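Local coordinates for desulfoferrodoxin (Rbo) (Treponema pallidum subsp. pallidum str. Nichols, PDB 1Y07), which is a class III superoxide reductase that binds an iron ion and probably reduces superoxide to hydrogen peroxide, at residues B[2-10]-B[79-91]. Sequence-based numbering, arbitrary orientation.
Sequences GRELSFFLQ and AWVCLKTRKGIQL
F7 and W80 meet where strand 5-9 packs over strand 79-85, a worked example of sheet-on-sheet packing with an apolar middle and a polar end. The strand axes run nearly antiparallel (158°) but stay 10.2 Å apart, too far for backbone pairing, so side chains reach across. The F7 ring brings CD2 to 3.4 Å from CH2 of W80, the two planes inclined at 34°. F16 stacks on W80 and F118 also meets it, extending the aromatic cluster toward the iron-site strand 112-119. C82 SG, swung anti to its own backbone N (chi1 173°), sits at the edge of the F7 ring and 3.8 Å from L5 CD1; the other methyl of L5 rests on I89 CG2.

Toward the chain start the packing gives way to a more open, partly hydrated end. There R3, its chain bent at the third torsion, turns the end of its guanidinium onto T85 O, which receives both NH1 (2.9 Å) and NH2 (3.2 Å) nearly in the guanidinium plane. K84 reaches the opposite way: its NZ donates to R3 O at 3.1 Å, from above the carbonyl plane, and more weakly to G2 O, while a water links it to L5 N. The exchange runs in both directions without an acidic partner across the contact: R3 ties the N-terminal segment to the start of the turn at T85, and K84, from strand 79-85, holds the carbonyls of G2 and R3.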
ATOM      1  N   GLY B   2      15.175   4.528  -5.110  1.00 37.03           N
ATOM      2  CA  GLY B   2      14.299   4.029  -6.199  1.00 36.04           C
ATOM      3  C   GLY B   2      12.899   3.773  -5.702  1.00 34.27           C
ATOM      4  O   GLY B   2      11.988   3.596  -6.527  1.00 36.10           O
ATOM      5  N   ARG B   3      12.737   3.772  -4.364  1.00 30.35           N
ATOM      6  CA  ARG B   3      11.513   3.323  -3.656  1.00 26.97           C
ATOM      7  C   ARG B   3      10.961   2.051  -4.282  1.00 24.70           C
ATOM      8  O   ARG B   3       9.866   2.029  -4.838  1.00 23.97           O
ATOM      9  CB  ARG B   3      10.456   4.415  -3.632  1.00 25.86           C
ATOM     10  CG  ARG B   3      10.701   5.432  -2.565  1.00 24.37           C
ATOM     11  CD  ARG B   3       9.907   6.719  -2.806  1.00 22.20           C
ATOM     12  NE  ARG B   3       8.486   6.453  -2.596  1.00 19.78           N
ATOM     13  CZ  ARG B   3       7.498   6.596  -3.494  1.00 18.16           C
ATOM     14  NH1 ARG B   3       7.722   7.035  -4.728  1.00 17.68           N
ATOM     15  NH2 ARG B   3       6.268   6.281  -3.118  1.00 17.56           N
ATOM     16  N   GLU B   4      11.767   1.001  -4.200  1.00 21.41           N
ATOM     17  CA  GLU B   4      11.555  -0.199  -4.947  1.00 19.73           C
ATOM     18  C   GLU B   4      10.528  -1.093  -4.248  1.00 16.81           C
ATOM     19  O   GLU B   4      10.688  -1.405  -3.089  1.00 13.58           O
ATOM     20  CB  GLU B   4      12.882  -0.962  -5.009  1.00 20.98           C
ATOM     21  CG  GLU B   4      12.996  -1.921  -6.188  1.00 25.66           C
ATOM     22  CD  GLU B   4      14.202  -2.870  -6.052  1.00 30.37           C
ATOM     23  OE1 GLU B   4      15.269  -2.421  -5.551  1.00 33.54           O
ATOM     24  OE2 GLU B   4      14.082  -4.071  -6.428  1.00 33.41           O
ATOM     25  N   LEU B   5       9.512  -1.507  -4.994  1.00 15.48           N
ATOM     26  CA  LEU B   5       8.452  -2.384  -4.504  1.00 14.99           C
ATOM     27  C   LEU B   5       8.786  -3.866  -4.718  1.00 14.49           C
ATOM     28  O   LEU B   5       9.258  -4.260  -5.784  1.00 15.62           O
ATOM     29  CB  LEU B   5       7.144  -2.061  -5.215  1.00 15.58           C
ATOM     30  CG  LEU B   5       6.471  -0.785  -4.769  1.00 15.83           C
ATOM     31  CD1 LEU B   5       5.228  -0.600  -5.537  1.00 15.21           C
ATOM     32  CD2 LEU B   5       6.155  -0.817  -3.285  1.00 19.00           C
ATOM     33  N   SER B   6       8.569  -4.671  -3.680  1.00 13.14           N
ATOM     34  CA  SER B   6       8.622  -6.100  -3.787  1.00 13.42           C
ATOM     35  C   SER B   6       7.330  -6.679  -3.247  1.00 12.73           C
ATOM     36  O   SER B   6       6.639  -6.030  -2.448  1.00 11.17           O
ATOM     37  CB  SER B   6       9.796  -6.674  -2.976  1.00 13.98           C
ATOM     38  OG  SER B   6       9.937  -6.012  -1.710  1.00 14.86           O
ATOM     39  N   PHE B   7       7.036  -7.904  -3.695  1.00 13.15           N
ATOM     40  CA  PHE B   7       5.800  -8.597  -3.391  1.00 13.41           C
ATOM     41  C   PHE B   7       6.104  -9.990  -2.954  1.00 13.73           C
ATOM     42  O   PHE B   7       6.900 -10.675  -3.585  1.00 14.32           O
ATOM     43  CB  PHE B   7       4.904  -8.599  -4.632  1.00 14.05           C
ATOM     44  CG  PHE B   7       4.668  -7.219  -5.190  1.00 15.34           C
ATOM     45  CD1 PHE B   7       5.462  -6.708  -6.229  1.00 15.37           C
ATOM     46  CD2 PHE B   7       3.666  -6.413  -4.659  1.00 13.22           C
ATOM     47  CE1 PHE B   7       5.234  -5.398  -6.723  1.00 15.89           C
ATOM     48  CE2 PHE B   7       3.454  -5.123  -5.149  1.00 12.95           C
ATOM     49  CZ  PHE B   7       4.243  -4.635  -6.182  1.00 14.35           C
ATOM     50  N   PHE B   8       5.469 -10.395  -1.874  1.00 13.74           N
ATOM     51  CA  PHE B   8       5.657 -11.709  -1.262  1.00 13.61           C
ATOM     52  C   PHE B   8       4.243 -12.281  -1.071  1.00 15.06           C
ATOM     53  O   PHE B   8       3.448 -11.699  -0.341  1.00 14.66           O
ATOM     54  CB  PHE B   8       6.352 -11.564   0.090  1.00 12.43           C
ATOM     55  CG  PHE B   8       7.639 -10.778   0.020  1.00 12.34           C
ATOM     56  CD1 PHE B   8       7.624  -9.411  -0.059  1.00 14.25           C
ATOM     57  CD2 PHE B   8       8.860 -11.425   0.025  1.00 12.53           C
ATOM     58  CE1 PHE B   8       8.805  -8.688  -0.136  1.00 15.05           C
ATOM     59  CE2 PHE B   8      10.037 -10.704  -0.066  1.00 12.84           C
ATOM     60  CZ  PHE B   8       9.994  -9.315  -0.143  1.00 15.65           C
ATOM     61  N   LEU B   9       3.962 -13.427  -1.684  1.00 16.22           N
ATOM     62  CA  LEU B   9       2.597 -13.938  -1.764  1.00 17.77           C
ATOM     63  C   LEU B   9       2.476 -15.340  -1.183  1.00 18.93           C
ATOM     64  O   LEU B   9       3.206 -16.238  -1.576  1.00 17.57           O
ATOM     65  CB  LEU B   9       2.124 -13.939  -3.217  1.00 19.29           C
ATOM     66  CG  LEU B   9       2.530 -12.752  -4.120  1.00 22.45           C
ATOM     67  CD1 LEU B   9       2.123 -13.047  -5.519  1.00 24.84           C
ATOM     68  CD2 LEU B   9       1.893 -11.478  -3.712  1.00 24.70           C
ATOM     69  N   GLN B  10       1.523 -15.522  -0.261  1.00 20.29           N
ATOM     70  CA  GLN B  10       1.205 -16.847   0.328  1.00 21.84           C
ATOM     71  C   GLN B  10       0.588 -17.788  -0.689  1.00 21.34           C
ATOM     72  O   GLN B  10       0.055 -17.295  -1.688  1.00 22.15           O
ATOM     73  CB  GLN B  10       0.188 -16.704   1.451  1.00 22.53           C
ATOM     74  CG  GLN B  10       0.791 -16.404   2.781  1.00 24.52           C
ATOM     75  CD  GLN B  10      -0.097 -16.838   3.929  1.00 26.71           C
ATOM     76  OE1 GLN B  10      -1.027 -16.121   4.280  1.00 29.75           O
ATOM     77  NE2 GLN B  10       0.196 -18.003   4.528  1.00 26.01           N
ATOM     78  N   ALA B  79      -5.775 -10.464  -9.680  1.00 15.78           N
ATOM     79  CA  ALA B  79      -6.129 -10.366  -8.265  1.00 14.86           C
ATOM     80  C   ALA B  79      -6.146  -8.939  -7.781  1.00 13.91           C
ATOM     81  O   ALA B  79      -7.056  -8.530  -7.063  1.00 14.08           O
ATOM     82  CB  ALA B  79      -5.166 -11.132  -7.468  1.00 15.18           C
ATOM     83  N   TRP B  80      -5.147  -8.176  -8.186  1.00 13.97           N
ATOM     84  CA  TRP B  80      -4.970  -6.818  -7.680  1.00 14.06           C
ATOM     85  C   TRP B  80      -4.050  -6.035  -8.612  1.00 14.26           C
ATOM     86  O   TRP B  80      -3.319  -6.620  -9.436  1.00 13.86           O
ATOM     87  CB  TRP B  80      -4.480  -6.813  -6.202  1.00 14.18           C
ATOM     88  CG  TRP B  80      -3.227  -7.645  -5.890  1.00 15.75           C
ATOM     89  CD1 TRP B  80      -3.195  -8.838  -5.230  1.00 17.20           C
ATOM     90  CD2 TRP B  80      -1.856  -7.323  -6.188  1.00 14.45           C
ATOM     91  NE1 TRP B  80      -1.901  -9.304  -5.120  1.00 16.96           N
ATOM     92  CE2 TRP B  80      -1.052  -8.401  -5.700  1.00 16.12           C
ATOM     93  CE3 TRP B  80      -1.217  -6.263  -6.858  1.00 12.72           C
ATOM     94  CZ2 TRP B  80       0.323  -8.431  -5.860  1.00 14.58           C
ATOM     95  CZ3 TRP B  80       0.159  -6.294  -7.012  1.00 13.94           C
ATOM     96  CH2 TRP B  80       0.914  -7.350  -6.490  1.00 12.33           C
ATOM     97  N   VAL B  81      -4.086  -4.722  -8.465  1.00 13.79           N
ATOM     98  CA  VAL B  81      -3.208  -3.793  -9.143  1.00 13.92           C
ATOM     99  C   VAL B  81      -2.654  -2.872  -8.058  1.00 13.44           C
ATOM    100  O   VAL B  81      -3.411  -2.417  -7.173  1.00 14.14           O
ATOM    101  CB  VAL B  81      -3.962  -2.941 -10.217  1.00 14.16           C
ATOM    102  CG1 VAL B  81      -3.084  -1.829 -10.756  1.00 14.86           C
ATOM    103  CG2 VAL B  81      -4.489  -3.864 -11.326  1.00 15.17           C
ATOM    104  N   CYS B  82      -1.364  -2.631  -8.124  1.00 13.15           N
ATOM    105  CA  CYS B  82      -0.647  -1.723  -7.219  1.00 13.42           C
ATOM    106  C   CYS B  82      -0.101  -0.559  -8.061  1.00 14.60           C
ATOM    107  O   CYS B  82       0.414  -0.772  -9.152  1.00 15.36           O
ATOM    108  CB  CYS B  82       0.471  -2.483  -6.520  1.00 13.40           C
ATOM    109  SG  CYS B  82       1.575  -1.492  -5.518  1.00 16.24           S
ATOM    110  N   LEU B  83      -0.203   0.653  -7.554  1.00 13.80           N
ATOM    111  CA  LEU B  83       0.293   1.840  -8.200  1.00 14.00           C
ATOM    112  C   LEU B  83       1.315   2.475  -7.329  1.00 14.46           C
ATOM    113  O   LEU B  83       1.068   2.708  -6.141  1.00 16.28           O
ATOM    114  CB  LEU B  83      -0.862   2.817  -8.399  1.00 14.56           C
ATOM    115  CG  LEU B  83      -0.703   3.873  -9.473  1.00 15.72           C
ATOM    116  CD1 LEU B  83      -0.578   3.297 -10.809  1.00 13.83           C
ATOM    117  CD2 LEU B  83      -1.856   4.882  -9.339  1.00 16.65           C
ATOM    118  N   LYS B  84       2.497   2.697  -7.883  1.00 13.69           N
ATOM    119  CA  LYS B  84       3.466   3.508  -7.206  1.00 13.73           C
ATOM    120  C   LYS B  84       3.380   4.907  -7.824  1.00 13.60           C
ATOM    121  O   LYS B  84       3.358   5.023  -9.037  1.00 14.52           O
ATOM    122  CB  LYS B  84       4.896   2.968  -7.391  1.00 14.27           C
ATOM    123  CG  LYS B  84       5.894   3.981  -6.822  1.00 17.13           C
ATOM    124  CD  LYS B  84       7.295   3.460  -6.705  1.00 20.80           C
ATOM    125  CE  LYS B  84       7.996   3.343  -7.988  1.00 21.91           C
ATOM    126  NZ  LYS B  84       9.397   2.902  -7.727  1.00 22.37           N
ATOM    127  N   THR B  85       3.298   5.931  -6.993  1.00 13.81           N
ATOM    128  CA  THR B  85       3.280   7.320  -7.404  1.00 14.44           C
ATOM    129  C   THR B  85       4.439   8.025  -6.723  1.00 14.64           C
ATOM    130  O   THR B  85       5.145   7.451  -5.874  1.00 15.00           O
ATOM    131  CB  THR B  85       1.954   8.021  -7.057  1.00 14.68           C
ATOM    132  OG1 THR B  85       1.816   8.160  -5.640  1.00 15.05           O
ATOM    133  CG2 THR B  85       0.726   7.177  -7.474  1.00 15.86           C
ATOM    134  N   ARG B  86       4.635   9.289  -7.097  1.00 14.87           N
ATOM    135  CA  ARG B  86       5.698  10.098  -6.512  1.00 15.70           C
ATOM    136  C   ARG B  86       5.552  10.223  -5.010  1.00 14.63           C
ATOM    137  O   ARG B  86       6.557  10.165  -4.275  1.00 14.97           O
ATOM    138  CB  ARG B  86       5.777  11.479  -7.195  1.00 17.29           C
ATOM    139  CG  ARG B  86       6.484  11.406  -8.595  1.00 22.59           C
ATOM    140  CD  ARG B  86       7.154  12.716  -9.082  1.00 27.88           C
ATOM    141  NE  ARG B  86       8.620  12.616  -9.032  1.00 34.00           N
ATOM    142  CZ  ARG B  86       9.477  13.572  -9.438  1.00 38.38           C
ATOM    143  NH1 ARG B  86       9.035  14.733  -9.955  1.00 40.10           N
ATOM    144  NH2 ARG B  86      10.802  13.363  -9.344  1.00 40.66           N
ATOM    145  N   LYS B  87       4.309  10.388  -4.557  1.00 14.35           N
ATOM    146  CA  LYS B  87       4.007  10.663  -3.129  1.00 13.76           C
ATOM    147  C   LYS B  87       3.694   9.440  -2.296  1.00 14.54           C
ATOM    148  O   LYS B  87       3.733   9.523  -1.089  1.00 13.72           O
ATOM    149  CB  LYS B  87       2.879  11.702  -2.982  1.00 13.86           C
ATOM    150  CG  LYS B  87       3.187  12.977  -3.706  1.00 14.32           C
ATOM    151  CD  LYS B  87       4.473  13.698  -3.195  1.00 16.80           C
ATOM    152  CE  LYS B  87       4.636  15.129  -3.694  1.00 19.30           C
ATOM    153  NZ  LYS B  87       3.839  16.048  -2.801  1.00 22.07           N
ATOM    154  N   GLY B  88       3.401   8.323  -2.937  1.00 14.81           N
ATOM    155  CA  GLY B  88       3.001   7.132  -2.240  1.00 15.45           C
ATOM    156  C   GLY B  88       2.731   5.894  -3.062  1.00 14.62           C
ATOM    157  O   GLY B  88       3.242   5.716  -4.168  1.00 14.57           O
ATOM    158  N   ILE B  89       1.951   4.990  -2.476  1.00 14.05           N
ATOM    159  CA  ILE B  89       1.587   3.714  -3.106  1.00 13.19           C
ATOM    160  C   ILE B  89       0.095   3.501  -2.858  1.00 12.14           C
ATOM    161  O   ILE B  89      -0.455   4.007  -1.859  1.00 11.85           O
ATOM    162  CB  ILE B  89       2.409   2.468  -2.604  1.00 13.95           C
ATOM    163  CG1 ILE B  89       2.207   2.191  -1.121  1.00 16.39           C
ATOM    164  CG2 ILE B  89       3.870   2.582  -3.027  1.00 15.22           C
ATOM    165  CD1 ILE B  89       2.806   0.928  -0.672  1.00 17.50           C
ATOM    166  N   GLN B  90      -0.528   2.745  -3.749  1.00 11.23           N
ATOM    167  CA  GLN B  90      -1.899   2.286  -3.593  1.00 11.21           C
ATOM    168  C   GLN B  90      -2.021   0.851  -4.057  1.00 11.70           C
ATOM    169  O   GLN B  90      -1.266   0.397  -4.900  1.00 11.09           O
ATOM    170  CB  GLN B  90      -2.854   3.088  -4.455  1.00 11.24           C
ATOM    171  CG  GLN B  90      -2.718   4.552  -4.202  1.00 11.66           C
ATOM    172  CD  GLN B  90      -3.972   5.362  -4.708  1.00 11.73           C
ATOM    173  OE1 GLN B  90      -5.060   4.928  -4.534  1.00 11.95           O
ATOM    174  NE2 GLN B  90      -3.729   6.523  -5.322  1.00 13.56           N
ATOM    175  N   LEU B  91      -2.979   0.141  -3.493  1.00 12.31           N
ATOM    176  CA  LEU B  91      -3.277  -1.176  -3.973  1.00 13.41           C
ATOM    177  C   LEU B  91      -4.763  -1.402  -3.865  1.00 12.39           C
ATOM    178  O   LEU B  91      -5.390  -1.058  -2.869  1.00 12.83           O
ATOM    179  CB  LEU B  91      -2.440  -2.227  -3.260  1.00 14.79           C
ATOM    180  CG  LEU B  91      -2.507  -3.690  -3.762  1.00 16.27           C
ATOM    181  CD1 LEU B  91      -1.235  -4.457  -3.430  1.00 17.00           C
ATOM    182  CD2 LEU B  91      -3.712  -4.299  -3.165  1.00 16.96           C
TER
HETATM  183  O   HOH W   1       9.226  -0.342  -7.776  1.00 37.08           O